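Anabena Tic22 (Anabaena sp., PDB 4EV1) belongs to the Tic22-like family and probably acts as a chaperone in protein transport, perhaps at the thylakoids. Local coordinates at residues Q157-L163 against Q206-S212. Numbering follows the deposited sequence.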
ATOM      1  N   GLN A 157     -14.859  13.455 -12.070  1.00 54.20           N
ATOM      2  CA  GLN A 157     -13.441  13.154 -12.291  1.00 51.09           C
ATOM      3  C   GLN A 157     -12.719  12.743 -10.997  1.00 47.34           C
ATOM      4  O   GLN A 157     -13.091  13.170  -9.901  1.00 47.05           O
ATOM      5  CB  GLN A 157     -12.714  14.354 -12.909  1.00 51.43           C
ATOM      6  CG  GLN A 157     -12.635  15.595 -12.015  1.00 53.17           C
ATOM      7  CD  GLN A 157     -11.895  16.774 -12.675  1.00 54.05           C
ATOM      8  OE1 GLN A 157     -11.106  17.464 -12.027  1.00 54.30           O
ATOM      9  NE2 GLN A 157     -12.142  16.991 -13.962  1.00 54.42           N
ATOM     10  N   VAL A 158     -11.673  11.928 -11.161  1.00 43.14           N
ATOM     11  CA  VAL A 158     -10.757  11.570 -10.073  1.00 39.70           C
ATOM     12  C   VAL A 158      -9.313  11.774 -10.513  1.00 37.83           C
ATOM     13  O   VAL A 158      -9.006  11.772 -11.719  1.00 37.50           O
ATOM     14  CB  VAL A 158     -10.994  10.119  -9.604  1.00 39.45           C
ATOM     15  CG1 VAL A 158     -12.449   9.947  -9.128  1.00 39.35           C
ATOM     16  CG2 VAL A 158     -10.669   9.141 -10.707  1.00 37.52           C
ATOM     17  N   VAL A 159      -8.433  11.992  -9.536  1.00 34.87           N
ATOM     18  CA  VAL A 159      -6.998  12.047  -9.756  1.00 33.63           C
ATOM     19  C   VAL A 159      -6.394  10.729  -9.213  1.00 32.07           C
ATOM     20  O   VAL A 159      -6.293  10.549  -7.992  1.00 31.69           O
ATOM     21  CB  VAL A 159      -6.341  13.230  -9.054  1.00 33.91           C
ATOM     22  CG1 VAL A 159      -4.845  13.143  -9.221  1.00 32.15           C
ATOM     23  CG2 VAL A 159      -6.877  14.613  -9.623  1.00 34.47           C
ATOM     24  N   PRO A 160      -6.001   9.812 -10.107  1.00 31.04           N
ATOM     25  CA  PRO A 160      -5.599   8.478  -9.661  1.00 30.45           C
ATOM     26  C   PRO A 160      -4.153   8.395  -9.230  1.00 29.19           C
ATOM     27  O   PRO A 160      -3.285   8.756 -10.001  1.00 30.62           O
ATOM     28  CB  PRO A 160      -5.785   7.638 -10.916  1.00 30.52           C
ATOM     29  CG  PRO A 160      -5.494   8.566 -12.007  1.00 31.42           C
ATOM     30  CD  PRO A 160      -6.006   9.901 -11.575  1.00 32.00           C
ATOM     31  N   LEU A 161      -3.896   7.861  -8.037  1.00 28.54           N
ATOM     32  CA  LEU A 161      -2.555   7.517  -7.608  1.00 26.93           C
ATOM     33  C   LEU A 161      -2.340   5.974  -7.696  1.00 26.14           C
ATOM     34  O   LEU A 161      -2.972   5.172  -6.991  1.00 25.94           O
ATOM     35  CB  LEU A 161      -2.288   8.043  -6.215  1.00 27.24           C
ATOM     36  CG  LEU A 161      -2.696   9.489  -5.918  1.00 27.60           C
ATOM     37  CD1 LEU A 161      -2.463   9.841  -4.441  1.00 30.69           C
ATOM     38  CD2 LEU A 161      -1.953  10.425  -6.821  1.00 23.35           C
ATOM     39  N   PHE A 162      -1.453   5.563  -8.590  1.00 25.77           N
ATOM     40  CA  PHE A 162      -1.294   4.153  -8.893  1.00 25.72           C
ATOM     41  C   PHE A 162      -0.261   3.512  -8.008  1.00 25.90           C
ATOM     42  O   PHE A 162       0.849   4.041  -7.825  1.00 26.23           O
ATOM     43  CB  PHE A 162      -0.903   3.955 -10.353  1.00 25.99           C
ATOM     44  CG  PHE A 162      -1.912   4.526 -11.331  1.00 26.68           C
ATOM     45  CD1 PHE A 162      -3.090   3.828 -11.636  1.00 30.38           C
ATOM     46  CD2 PHE A 162      -1.706   5.762 -11.908  1.00 28.58           C
ATOM     47  CE1 PHE A 162      -4.026   4.365 -12.530  1.00 31.97           C
ATOM     48  CE2 PHE A 162      -2.621   6.295 -12.807  1.00 29.31           C
ATOM     49  CZ  PHE A 162      -3.774   5.608 -13.118  1.00 31.02           C
ATOM     50  N   LEU A 163      -0.596   2.337  -7.503  1.00 26.31           N
ATOM     51  CA  LEU A 163       0.382   1.527  -6.785  1.00 27.19           C
ATOM     52  C   LEU A 163       1.282   0.764  -7.772  1.00 28.00           C
ATOM     53  O   LEU A 163       2.351   0.241  -7.387  1.00 29.38           O
ATOM     54  CB  LEU A 163      -0.311   0.555  -5.839  1.00 26.45           C
ATOM     55  CG  LEU A 163      -0.742   1.020  -4.443  1.00 28.80           C
ATOM     56  CD1 LEU A 163       0.498   1.441  -3.592  1.00 30.10           C
ATOM     57  CD2 LEU A 163      -1.792   2.116  -4.470  1.00 30.52           C
ATOM     58  N   GLN A 206     -10.994  14.345  -4.774  1.00 38.44           N
ATOM     59  CA  GLN A 206     -10.908  13.607  -6.042  1.00 38.44           C
ATOM     60  C   GLN A 206      -9.847  12.493  -6.042  1.00 37.39           C
ATOM     61  O   GLN A 206      -9.836  11.664  -6.956  1.00 36.80           O
ATOM     62  CB  GLN A 206     -10.558  14.543  -7.199  1.00 39.80           C
ATOM     63  CG  GLN A 206     -11.575  15.644  -7.442  1.00 42.82           C
ATOM     64  CD  GLN A 206     -11.010  16.707  -8.350  1.00 47.55           C
ATOM     65  OE1 GLN A 206     -10.445  16.403  -9.411  1.00 50.18           O
ATOM     66  NE2 GLN A 206     -11.145  17.961  -7.934  1.00 48.97           N
ATOM     67  N   VAL A 207      -8.944  12.442  -5.245  1.00 36.27           N
ATOM     68  CA  VAL A 207      -7.829  11.519  -5.163  1.00 35.64           C
ATOM     69  C   VAL A 207      -8.360  10.140  -4.834  1.00 34.82           C
ATOM     70  O   VAL A 207      -9.202   9.980  -3.939  1.00 34.29           O
ATOM     71  CB  VAL A 207      -6.798  11.947  -4.104  1.00 25.57           C
ATOM     72  CG1 VAL A 207      -5.710  10.893  -3.963  1.00 25.01           C
ATOM     73  CG2 VAL A 207      -6.197  13.299  -4.459  1.00 26.07           C
ATOM     74  N   VAL A 208      -7.934   9.237  -5.603  1.00 33.66           N
ATOM     75  CA  VAL A 208      -8.224   7.829  -5.386  1.00 32.40           C
ATOM     76  C   VAL A 208      -6.936   7.028  -5.511  1.00 31.67           C
ATOM     77  O   VAL A 208      -6.018   7.388  -6.277  1.00 30.61           O
ATOM     78  CB  VAL A 208      -9.266   7.293  -6.385  1.00 24.73           C
ATOM     79  CG1 VAL A 208     -10.603   7.989  -6.187  1.00 25.23           C
ATOM     80  CG2 VAL A 208      -8.773   7.467  -7.813  1.00 24.90           C
ATOM     81  N   LEU A 209      -6.856   5.953  -4.734  1.00 31.22           N
ATOM     82  CA  LEU A 209      -5.730   5.031  -4.800  1.00 31.49           C
ATOM     83  C   LEU A 209      -6.117   3.847  -5.654  1.00 30.63           C
ATOM     84  O   LEU A 209      -7.150   3.251  -5.424  1.00 31.08           O
ATOM     85  CB  LEU A 209      -5.354   4.510  -3.408  1.00 31.79           C
ATOM     86  CG  LEU A 209      -4.615   5.554  -2.575  1.00 33.88           C
ATOM     87  CD1 LEU A 209      -5.564   6.565  -2.010  1.00 37.97           C
ATOM     88  CD2 LEU A 209      -3.812   4.843  -1.473  1.00 34.85           C
ATOM     89  N   VAL A 210      -5.279   3.510  -6.629  1.00 29.34           N
ATOM     90  CA  VAL A 210      -5.579   2.428  -7.559  1.00 28.33           C
ATOM     91  C   VAL A 210      -4.568   1.293  -7.290  1.00 27.24           C
ATOM     92  O   VAL A 210      -3.366   1.441  -7.541  1.00 26.70           O
ATOM     93  CB  VAL A 210      -5.500   2.901  -9.037  1.00 28.41           C
ATOM     94  CG1 VAL A 210      -5.825   1.763  -9.978  1.00 26.53           C
ATOM     95  CG2 VAL A 210      -6.469   4.106  -9.299  1.00 29.37           C
ATOM     96  N   PRO A 211      -5.039   0.170  -6.724  1.00 27.04           N
ATOM     97  CA  PRO A 211      -4.099  -0.920  -6.517  1.00 26.25           C
ATOM     98  C   PRO A 211      -3.645  -1.621  -7.800  1.00 25.36           C
ATOM     99  O   PRO A 211      -4.070  -1.296  -8.886  1.00 26.74           O
ATOM    100  CB  PRO A 211      -4.878  -1.865  -5.633  1.00 25.82           C
ATOM    101  CG  PRO A 211      -6.307  -1.659  -6.062  1.00 27.97           C
ATOM    102  CD  PRO A 211      -6.428  -0.223  -6.422  1.00 26.99           C
ATOM    103  N   SER A 212      -2.754  -2.581  -7.654  1.00 25.09           N
ATOM    104  CA  SER A 212      -2.099  -3.219  -8.778  1.00 24.94           C
ATOM    105  C   SER A 212      -3.101  -4.030  -9.604  1.00 25.77           C
ATOM    106  O   SER A 212      -4.192  -4.310  -9.117  1.00 25.16           O
ATOM    107  CB  SER A 212      -1.080  -4.188  -8.231  1.00 25.41           C
ATOM    108  OG  SER A 212      -1.776  -5.279  -7.589  1.00 25.46           O
TER
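Leu161 and Val210 lock the two strands in parallel register. Leu161 N donates to Val208 O with an almost linear N-H...O angle of 179°, and Leu161 O accepts Val210 N at 2.9 Å. Val159 repeats the pattern, donating to Gln206 O and accepting Val208 N, and Leu163 N closes the ladder on Val210 O. The first rung, Val159 N to Gln206 O, measures 3.0 Å.

Packing is tightest on the buried face of Val159, Leu161, Val207 and Leu209. Leu161 CD1 presses on Val207 CG1 at 3.4 Å, closer than usual for two carbons; Val207 sets this methyl trans to its own backbone N (chi1 175°). Met135 and Ala137 of strand 134-139 also touch Leu161. On the other face, Val210 lies alongside Phe162, pointing the same way, with CB 3.7 Å from Phe162 CD1, while Val210 CG2 reaches Pro160 CB at 3.9 Å. Helix 165-175 packs on Pro160 and Phe162, but Val208 and Val210 remain partly exposed, and Val158 meets Val208 roughly at right angles, CG2 to CG2 at 3.8 Å.

The loose end lies at exposed Gln157, whose extended side chain comes up to that of Gln206, their amide planes 55° apart. Replacing Gln206 by alanine would probably leave the Gln157 side chain without its neighbour and open a gap beside the first rung. The chemistry thus implies a parallel pairing of 207-210 with 156-162, itself bonded to Ile149 through Val158, in which main-chain bonds fix the register and side chains on both faces add apolar contact, more closely packed and more deeply buried on the side of Leu161 and Val207.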